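Local coordinates for protein beta-1,4-exocellulase (Thermobifida fusca, PDB 4AVO) that hydrolyses cellulose as a family 6 exocellulase, probably releasing cellobiose from chain ends, the piece here being its catalytic domain, at residues I81-G86 with N95-P100; A90-N95 with G372-C377; G295-T300 with I317-H322. The protein carries 1 engineered substitution. All coordinates share one frame; numbering follows the deposited sequence. Where two conformers were deposited one is given.

In the fold
Contacts 1 and 2 are neighbours, their centres about 14 Å apart, and both draw on the loop that joins strand 75-81 to helix 103-119. They share Asn95, their segments alternate along the chain, and both touch the same glucose. Contact 1 folds that loop back on itself; contact 2 ties it to the distant loop between strand 346-350 and helix 406-414, beside the bound glucan. Contact 3 is nested inside the long excursion that contact 2 closes. Its centre lies about 25 Å from that of contact 2 and 34 Å from that of contact 1, across the chain's centre from the latter. There it joins surface loops flanking helix 308-315, with His322 reaching the glycan pocket.

Contact 1 of 3, residues I81-G86 with N95-P100; sequences IYNLPG and NGELGP. With BGC (beta-D-glucopyranose), chain B.
Asn83 and Glu97 cross at about a right angle, the amide nitrogen ND2 of Asn83 giving its hydrogen to Glu97 OE2 at 2.9 Å. The bond is bent (147° at the hydrogen), comes to the anti side of the carboxylate, and the two flat groups are turned 58° against each other. Asn83 gets there because its CG is anti to the backbone N (chi1 -157°); Glu97 starts with CG between N and the carbonyl carbon and then runs extended. The carboxylate has further partners: OE2 also accepts from Ile43 N, and OE1 forms a salt bridge with Arg42, which should favour a charged carboxylate. The other end of the amide, Asn83 OD1, faces water: one molecule 2.8 Å away links it to Glu97 N, and another bridges toward Leu98 N. Leu98 crosses Asn83 at about a right angle, its CD1 3.3 Å from the backbone O of Asn83 and also near ND2. Both segments belong to the loop that follows barrel strand 75-81, a position where family 6 glycosidases place active-site residues, and Asp88, a predicted active-site residue, lies between them in sequence. Tyr82, just past the strand, meets the chain B glucose obliquely, its OH toward C5 of the sugar. Farther on a single backbone bond joins the segments: Gly86 N donates to Leu98 O at 3.0 Å, while Pro85 CB abuts Gly99 O at 3.1 Å. Gly86 has a positive phi, and a beta carbon here would sit tightly against Pro100 CA.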
# COMPACT_ATOMS: atom_id res chain seq x y z
N ILE A 81 2.59 10.05 0.63
CA ILE A 81 2.13 11.15 -0.20
C ILE A 81 0.89 10.62 -0.90
O ILE A 81 0.99 9.70 -1.71
CB ILE A 81 3.22 11.57 -1.22
CG1 ILE A 81 4.55 11.88 -0.50
CG2 ILE A 81 2.75 12.73 -2.11
CD1 ILE A 81 4.46 12.97 0.60
N TYR A 82 -0.27 11.17 -0.55
CA TYR A 82 -1.54 10.57 -0.95
C TYR A 82 -2.63 11.63 -1.11
O TYR A 82 -3.57 11.71 -0.31
CB TYR A 82 -1.94 9.50 0.07
CG TYR A 82 -3.15 8.68 -0.32
CD1 TYR A 82 -3.13 7.87 -1.45
CD2 TYR A 82 -4.31 8.70 0.47
CE1 TYR A 82 -4.23 7.11 -1.81
CE2 TYR A 82 -5.42 7.94 0.11
CZ TYR A 82 -5.37 7.16 -1.02
OH TYR A 82 -6.46 6.40 -1.38
N ASN A 83 -2.52 12.44 -2.17
CA ASN A 83 -3.52 13.46 -2.42
C ASN A 83 -3.60 13.91 -3.88
O ASN A 83 -3.86 15.08 -4.15
CB ASN A 83 -3.29 14.67 -1.50
CG ASN A 83 -4.55 15.52 -1.29
OD1 ASN A 83 -5.67 15.01 -1.35
ND2 ASN A 83 -4.37 16.80 -1.03
N LEU A 84 -3.41 12.98 -4.81
CA LEU A 84 -3.45 13.33 -6.23
C LEU A 84 -4.81 13.91 -6.62
O LEU A 84 -5.83 13.58 -6.01
CB LEU A 84 -3.18 12.12 -7.12
CG LEU A 84 -1.74 11.71 -7.39
CD1 LEU A 84 -1.73 10.32 -8.01
CD2 LEU A 84 -0.99 12.72 -8.29
N PRO A 85 -4.82 14.77 -7.65
CA PRO A 85 -6.09 15.12 -8.27
C PRO A 85 -6.77 13.84 -8.74
O PRO A 85 -6.11 12.97 -9.30
CB PRO A 85 -5.68 15.97 -9.48
CG PRO A 85 -4.24 15.65 -9.72
CD PRO A 85 -3.67 15.37 -8.36
N GLY A 86 -8.07 13.70 -8.47
CA GLY A 86 -8.83 12.52 -8.88
C GLY A 86 -8.32 11.24 -8.24
O GLY A 86 -8.33 10.18 -8.87
N ASN A 95 -11.67 8.55 -2.48
CA ASN A 95 -11.65 9.77 -3.27
C ASN A 95 -11.26 10.91 -2.32
O ASN A 95 -11.43 10.79 -1.12
CB ASN A 95 -13.02 10.04 -3.89
CG ASN A 95 -13.39 9.05 -4.98
OD1 ASN A 95 -14.57 8.89 -5.30
ND2 ASN A 95 -12.39 8.39 -5.57
N GLY A 96 -10.73 12.00 -2.86
CA GLY A 96 -10.20 13.05 -1.99
C GLY A 96 -10.68 14.45 -2.29
O GLY A 96 -11.67 14.65 -3.01
N GLU A 97 -9.97 15.42 -1.74
CA GLU A 97 -10.38 16.81 -1.80
C GLU A 97 -10.01 17.48 -3.13
O GLU A 97 -10.63 18.47 -3.51
CB GLU A 97 -9.75 17.58 -0.64
CG GLU A 97 -8.25 17.80 -0.80
CD GLU A 97 -7.58 18.28 0.46
OE1 GLU A 97 -8.27 18.64 1.43
OE2 GLU A 97 -6.33 18.29 0.47
N LEU A 98 -9.00 16.95 -3.81
CA LEU A 98 -8.57 17.53 -5.09
C LEU A 98 -9.22 16.79 -6.24
O LEU A 98 -9.04 15.58 -6.40
CB LEU A 98 -7.04 17.53 -5.22
CG LEU A 98 -6.25 18.31 -4.16
CD1 LEU A 98 -4.76 18.23 -4.43
CD2 LEU A 98 -6.71 19.77 -4.07
N GLY A 99 -9.99 17.52 -7.04
CA GLY A 99 -10.67 16.94 -8.19
C GLY A 99 -9.72 16.70 -9.35
O GLY A 99 -8.57 17.11 -9.31
N PRO A 100 -10.21 16.03 -10.41
CA PRO A 100 -9.39 15.60 -11.55
C PRO A 100 -8.63 16.73 -12.24
O PRO A 100 -7.57 16.49 -12.82
CB PRO A 100 -10.42 15.00 -12.51
CG PRO A 100 -11.73 15.59 -12.09
CD PRO A 100 -11.63 15.68 -10.61
C2 BGC B . -7.14 1.35 0.53
C3 BGC B . -7.42 2.26 1.75
C4 BGC B . -6.69 3.60 1.74
C5 BGC B . -6.43 3.97 0.27
C6 BGC B . -5.00 3.62 -0.12
C1 BGC B . -7.39 1.99 -0.85
O2 BGC B . -8.05 0.30 0.67
O3 BGC B . -7.08 1.57 2.94
O4 BGC B . -7.41 4.59 2.49
O5 BGC B . -7.34 3.41 -0.67
O6 BGC B . -4.92 2.24 -0.42
O HOH W 1 -7.05 14.42 -3.63
O HOH W 2 -7.99 14.66 0.14
O HOH W 3 -9.08 13.46 -4.90

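Contact 2 of 3, residues A90-N95 with G372-C377; sequences AALASN and GFDRMC. With BGC (beta-D-glucopyranose), chain B; BGC (beta-D-glucopyranose), chain C.
Leu92 lays its CD1 branch against the backbone of Phe373, 3.4 Å from the carbonyl O, while its backbone N and O are both hydrogen-bonded across the contact. Leu92 N donates at 2.9 Å to the anti lone pair of Asp374 OD2, and Leu92 O accepts from Gly372 N. Asp374 brings its carboxylate here with CG anti to the backbone N (chi1 -162°). OD2 also rests 3.3 Å from Ala91 CB, and OD1 of Asp374 takes Met376 N at 3.0 Å in a nearly straight bond (160°), the Asx turn that leads into the short 3-10 segment 375-377. Replacing Asp374 by an alanine removes both carboxylate oxygens and would probably leave Leu92 N and Met376 N without their acceptors, weakening the turn and one of its ties to 90-95. Cys377, bonded in a disulfide to Cys327, faces Ala93 CB across the contact. As in other family 6 cellobiohydrolases, long loops of this kind probably help enclose the substrate tunnel. On the sugar side Ser94 OG accepts from O2 of the chain C glucose at 2.9 Å and is also hydrogen-bonded to Ser401. Ser94 N is bonded to Asp88. Asn95 ND2 closes the bend within its own segment by donating to Ala91 O at 3.0 Å. Ala93 N, beside Asp374 CB, is buried without a hydrogen-bonding partner.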
# COMPACT_ATOMS: atom_id res chain seq x y z
N ALA A 90 -10.63 4.42 -9.40
CA ALA A 90 -11.43 3.22 -9.67
C ALA A 90 -12.32 2.83 -8.49
O ALA A 90 -12.95 1.77 -8.50
CB ALA A 90 -10.53 2.05 -10.06
N ALA A 91 -12.38 3.70 -7.49
CA ALA A 91 -13.16 3.44 -6.29
C ALA A 91 -13.78 4.73 -5.76
O ALA A 91 -13.63 5.80 -6.38
CB ALA A 91 -12.29 2.75 -5.21
N LEU A 92 -14.50 4.62 -4.65
CA LEU A 92 -15.15 5.78 -4.04
C LEU A 92 -14.68 6.04 -2.61
O LEU A 92 -14.72 7.17 -2.15
CB LEU A 92 -16.68 5.61 -4.03
CG LEU A 92 -17.47 5.51 -5.34
CD1 LEU A 92 -18.97 5.49 -5.03
CD2 LEU A 92 -17.14 6.64 -6.31
N ALA A 93 -14.21 4.99 -1.94
CA ALA A 93 -13.96 5.02 -0.49
C ALA A 93 -12.84 5.98 -0.07
O ALA A 93 -12.86 6.52 1.05
CB ALA A 93 -13.68 3.61 0.04
N SER A 94 -11.88 6.21 -0.96
CA SER A 94 -10.79 7.15 -0.68
C SER A 94 -10.58 8.16 -1.81
O SER A 94 -9.46 8.61 -2.05
CB SER A 94 -9.50 6.40 -0.33
OG SER A 94 -9.67 5.67 0.87
N ASN A 95 -11.67 8.55 -2.48
CA ASN A 95 -11.65 9.77 -3.27
C ASN A 95 -11.26 10.91 -2.32
O ASN A 95 -11.43 10.79 -1.12
CB ASN A 95 -13.02 10.04 -3.89
CG ASN A 95 -13.39 9.05 -4.98
OD1 ASN A 95 -14.57 8.89 -5.30
ND2 ASN A 95 -12.39 8.39 -5.57
N GLY A 372 -16.67 8.74 -0.74
CA GLY A 372 -17.99 8.18 -1.01
C GLY A 372 -18.17 6.78 -0.46
O GLY A 372 -17.27 6.21 0.15
N PHE A 373 -19.36 6.23 -0.68
CA PHE A 373 -19.67 4.88 -0.22
C PHE A 373 -19.41 3.88 -1.35
O PHE A 373 -20.15 3.83 -2.33
CB PHE A 373 -21.11 4.81 0.30
CG PHE A 373 -21.63 3.41 0.50
CD1 PHE A 373 -20.85 2.44 1.13
CD2 PHE A 373 -22.91 3.07 0.06
CE1 PHE A 373 -21.33 1.15 1.30
CE2 PHE A 373 -23.40 1.77 0.24
CZ PHE A 373 -22.61 0.81 0.86
N ASP A 374 -18.34 3.11 -1.19
CA ASP A 374 -17.97 2.09 -2.16
C ASP A 374 -18.54 0.76 -1.71
O ASP A 374 -18.30 0.33 -0.58
CB ASP A 374 -16.45 1.98 -2.28
CG ASP A 374 -16.01 1.26 -3.54
OD1 ASP A 374 -16.35 0.08 -3.71
OD2 ASP A 374 -15.35 1.90 -4.38
N ARG A 375 -19.29 0.11 -2.59
CA ARG A 375 -19.96 -1.13 -2.20
C ARG A 375 -19.00 -2.32 -2.00
O ARG A 375 -19.39 -3.34 -1.45
CB ARG A 375 -21.11 -1.46 -3.15
CG ARG A 375 -22.30 -0.50 -2.99
CD ARG A 375 -23.62 -1.16 -3.29
NE ARG A 375 -24.00 -2.15 -2.28
CZ ARG A 375 -24.85 -3.15 -2.48
NH1 ARG A 375 -25.42 -3.32 -3.68
NH2 ARG A 375 -25.12 -4.00 -1.50
N MET A 376 -17.75 -2.18 -2.42
CA MET A 376 -16.75 -3.20 -2.11
C MET A 376 -16.46 -3.25 -0.60
O MET A 376 -15.85 -4.19 -0.12
CB MET A 376 -15.46 -3.01 -2.93
CG MET A 376 -15.58 -3.47 -4.39
SD MET A 376 -15.92 -5.23 -4.58
CE MET A 376 -14.31 -5.93 -4.19
N CYS A 377 -16.94 -2.23 0.12
CA CYS A 377 -16.78 -2.15 1.57
C CYS A 377 -18.08 -2.53 2.30
O CYS A 377 -18.14 -2.52 3.53
CB CYS A 377 -16.35 -0.75 1.98
SG CYS A 377 -14.69 -0.34 1.41
C2 BGC B . -7.14 1.35 0.53
C3 BGC B . -7.42 2.26 1.75
C4 BGC B . -6.69 3.60 1.74
C5 BGC B . -6.43 3.97 0.27
C6 BGC B . -5.00 3.62 -0.12
C1 BGC B . -7.39 1.99 -0.85
O2 BGC B . -8.05 0.30 0.67
O3 BGC B . -7.08 1.57 2.94
O4 BGC B . -7.41 4.59 2.49
O5 BGC B . -7.34 3.41 -0.67
O6 BGC B . -4.92 2.24 -0.42
C2 BGC C . -7.47 6.79 3.61
C3 BGC C . -6.65 7.85 4.35
C4 BGC C . -5.85 7.24 5.49
C5 BGC C . -5.07 6.02 4.98
C6 BGC C . -4.33 5.28 6.09
C1 BGC C . -6.61 5.59 3.18
O2 BGC C . -8.09 7.39 2.51
O3 BGC C . -7.50 8.87 4.85
O4 BGC C . -4.98 8.22 6.00
O5 BGC C . -5.95 5.10 4.35
O6 BGC C . -5.26 4.65 6.96

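Contact 3 of 3, residues G295-T300 with I317-H322; sequences GPNRPT and IDRRIH. With BGC (beta-D-glucopyranose), chain D.
Ile317 points at the opposite loop, and its CG2 lies over one face of the Arg298 guanidinium. CB comes first, 4.1 Å from Arg298 NH1. From it CG2 stands 3.9 Å above the guanidinium plane, over its centre, and is 4.4 Å from Pro299 CD, a looser apolar contact. The other branch, with CG1 between N and the carbonyl carbon (chi1 71°), runs on to CD1, which lies 3.7 Å from Arg298 NH1 and also near its NH2. The two side chains lie alongside each other, pointing the same way; Arg298 is stretched out, adds a cation-pi contact with Tyr417, and gives a weak bond from NH1 to Trp293 O. Beside this, Asn297 CB lies over a face of the Arg319 guanidinium in one of two deposited conformers, so that contact is less certain. No hydrogen bond crosses between 295-300 and 317-322. Each has its own turn: a type I beta turn from Gly295 to Arg298, and an Asx turn in which Asp318 OD1 takes Arg320 N, while Arg320 NE and NH2 form a side-on salt bridge, one to each oxygen of Asp318. Farther along, His322 turns its ring edge to O6 of the chain D glucose, 3.5 Å from CE1, where the loop reaches the family 6 glucan pocket.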
# COMPACT_ATOMS: atom_id res chain seq x y z
N GLY A 295 -3.90 -17.39 12.90
CA GLY A 295 -5.03 -17.83 13.69
C GLY A 295 -5.42 -19.26 13.33
O GLY A 295 -4.79 -19.87 12.47
N PRO A 296 -6.48 -19.78 13.98
CA PRO A 296 -6.94 -21.16 13.83
C PRO A 296 -7.25 -21.60 12.39
O PRO A 296 -7.15 -22.79 12.09
CB PRO A 296 -8.21 -21.19 14.68
CG PRO A 296 -7.99 -20.14 15.70
CD PRO A 296 -7.29 -19.04 14.96
N ASN A 297 -7.61 -20.66 11.52
CA ASN A 297 -7.96 -21.00 10.14
C ASN A 297 -6.79 -21.14 9.16
O ASN A 297 -6.99 -21.55 8.01
CB ASN A 297 -9.01 -20.03 9.58
CG ASN A 297 -10.36 -20.19 10.25
OD1 ASN A 297 -11.11 -21.13 9.95
ND2 ASN A 297 -10.68 -19.29 11.17
N ARG A 298 -5.59 -20.81 9.62
CA ARG A 298 -4.39 -20.91 8.78
C ARG A 298 -4.03 -22.37 8.47
O ARG A 298 -3.91 -23.18 9.39
CB ARG A 298 -3.20 -20.20 9.43
CG ARG A 298 -1.95 -20.15 8.55
CD ARG A 298 -0.73 -19.65 9.32
NE ARG A 298 0.49 -19.67 8.51
CZ ARG A 298 0.88 -18.68 7.71
NH1 ARG A 298 0.15 -17.58 7.60
NH2 ARG A 298 2.00 -18.80 7.01
N PRO A 299 -3.84 -22.69 7.18
CA PRO A 299 -3.36 -24.02 6.78
C PRO A 299 -2.02 -24.34 7.44
O PRO A 299 -1.14 -23.48 7.50
CB PRO A 299 -3.17 -23.89 5.27
CG PRO A 299 -4.12 -22.83 4.87
CD PRO A 299 -4.13 -21.85 6.00
N THR A 300 -1.88 -25.57 7.94
CA THR A 300 -0.64 -25.99 8.60
C THR A 300 0.23 -26.81 7.65
O THR A 300 1.35 -27.19 7.99
CB THR A 300 -0.92 -26.79 9.89
OG1 THR A 300 -1.81 -27.87 9.61
CG2 THR A 300 -1.53 -25.89 10.96
N ILE A 317 -2.81 -19.55 2.11
CA ILE A 317 -2.91 -18.80 3.37
C ILE A 317 -3.80 -17.55 3.22
O ILE A 317 -4.52 -17.20 4.15
CB ILE A 317 -1.53 -18.49 4.01
CG1 ILE A 317 -0.77 -17.43 3.23
CG2 ILE A 317 -0.70 -19.78 4.18
CD1 ILE A 317 0.43 -16.87 3.98
N ASP A 318 -3.74 -16.90 2.06
CA ASP A 318 -4.67 -15.82 1.72
C ASP A 318 -6.05 -16.44 1.56
O ASP A 318 -6.28 -17.18 0.60
CB ASP A 318 -4.22 -15.14 0.41
CG ASP A 318 -5.06 -13.92 0.05
OD1 ASP A 318 -6.18 -13.73 0.57
OD2 ASP A 318 -4.58 -13.13 -0.80
N ARG A 319 -6.95 -16.14 2.49
CA ARG A 319 -8.24 -16.84 2.55
C ARG A 319 -9.40 -16.05 1.95
O ARG A 319 -10.58 -16.42 2.12
CB ARG A 319 -8.55 -17.29 3.98
CG ARG A 319 -7.57 -18.32 4.54
CD ARG A 319 -8.15 -19.03 5.75
NE ARG A 319 -8.86 -18.10 6.62
CZ ARG A 319 -8.27 -17.32 7.52
NH1 ARG A 319 -6.95 -17.36 7.65
NH2 ARG A 319 -8.99 -16.51 8.27
N ARG A 320 -9.09 -14.99 1.20
CA ARG A 320 -10.15 -14.19 0.58
C ARG A 320 -10.94 -14.98 -0.45
O ARG A 320 -10.46 -15.97 -1.00
CB ARG A 320 -9.57 -12.93 -0.07
CG ARG A 320 -9.04 -11.96 0.96
CD ARG A 320 -8.48 -10.75 0.29
NE ARG A 320 -7.14 -10.99 -0.23
CZ ARG A 320 -6.43 -10.09 -0.90
NH1 ARG A 320 -6.94 -8.88 -1.13
NH2 ARG A 320 -5.21 -10.39 -1.32
N ILE A 321 -12.18 -14.56 -0.70
CA ILE A 321 -13.01 -15.20 -1.71
C ILE A 321 -12.41 -15.01 -3.10
O ILE A 321 -12.43 -15.93 -3.93
CB ILE A 321 -14.47 -14.67 -1.67
CG1 ILE A 321 -15.09 -14.92 -0.29
CG2 ILE A 321 -15.32 -15.34 -2.76
CD1 ILE A 321 -16.29 -14.03 0.03
N HIS A 322 -11.86 -13.82 -3.33
CA HIS A 322 -11.31 -13.44 -4.63
C HIS A 322 -10.16 -12.46 -4.38
O HIS A 322 -10.23 -11.66 -3.45
CB HIS A 322 -12.39 -12.79 -5.50
CG HIS A 322 -11.99 -12.60 -6.93
ND1 HIS A 322 -11.38 -11.46 -7.39
CD2 HIS A 322 -12.13 -13.42 -8.00
CE1 HIS A 322 -11.14 -11.58 -8.68
NE2 HIS A 322 -11.59 -12.76 -9.08
C2 BGC D . -7.86 -6.54 -13.12
C3 BGC D . -7.32 -5.90 -11.84
C4 BGC D . -7.93 -6.52 -10.59
C5 BGC D . -7.88 -8.06 -10.66
C6 BGC D . -8.59 -8.75 -9.50
C1 BGC D . -7.79 -8.07 -13.04
O2 BGC D . -7.12 -6.10 -14.23
O3 BGC D . -7.57 -4.51 -11.86
O4 BGC D . -7.16 -6.12 -9.48
O5 BGC D . -8.46 -8.51 -11.88
O6 BGC D . -9.95 -8.36 -9.46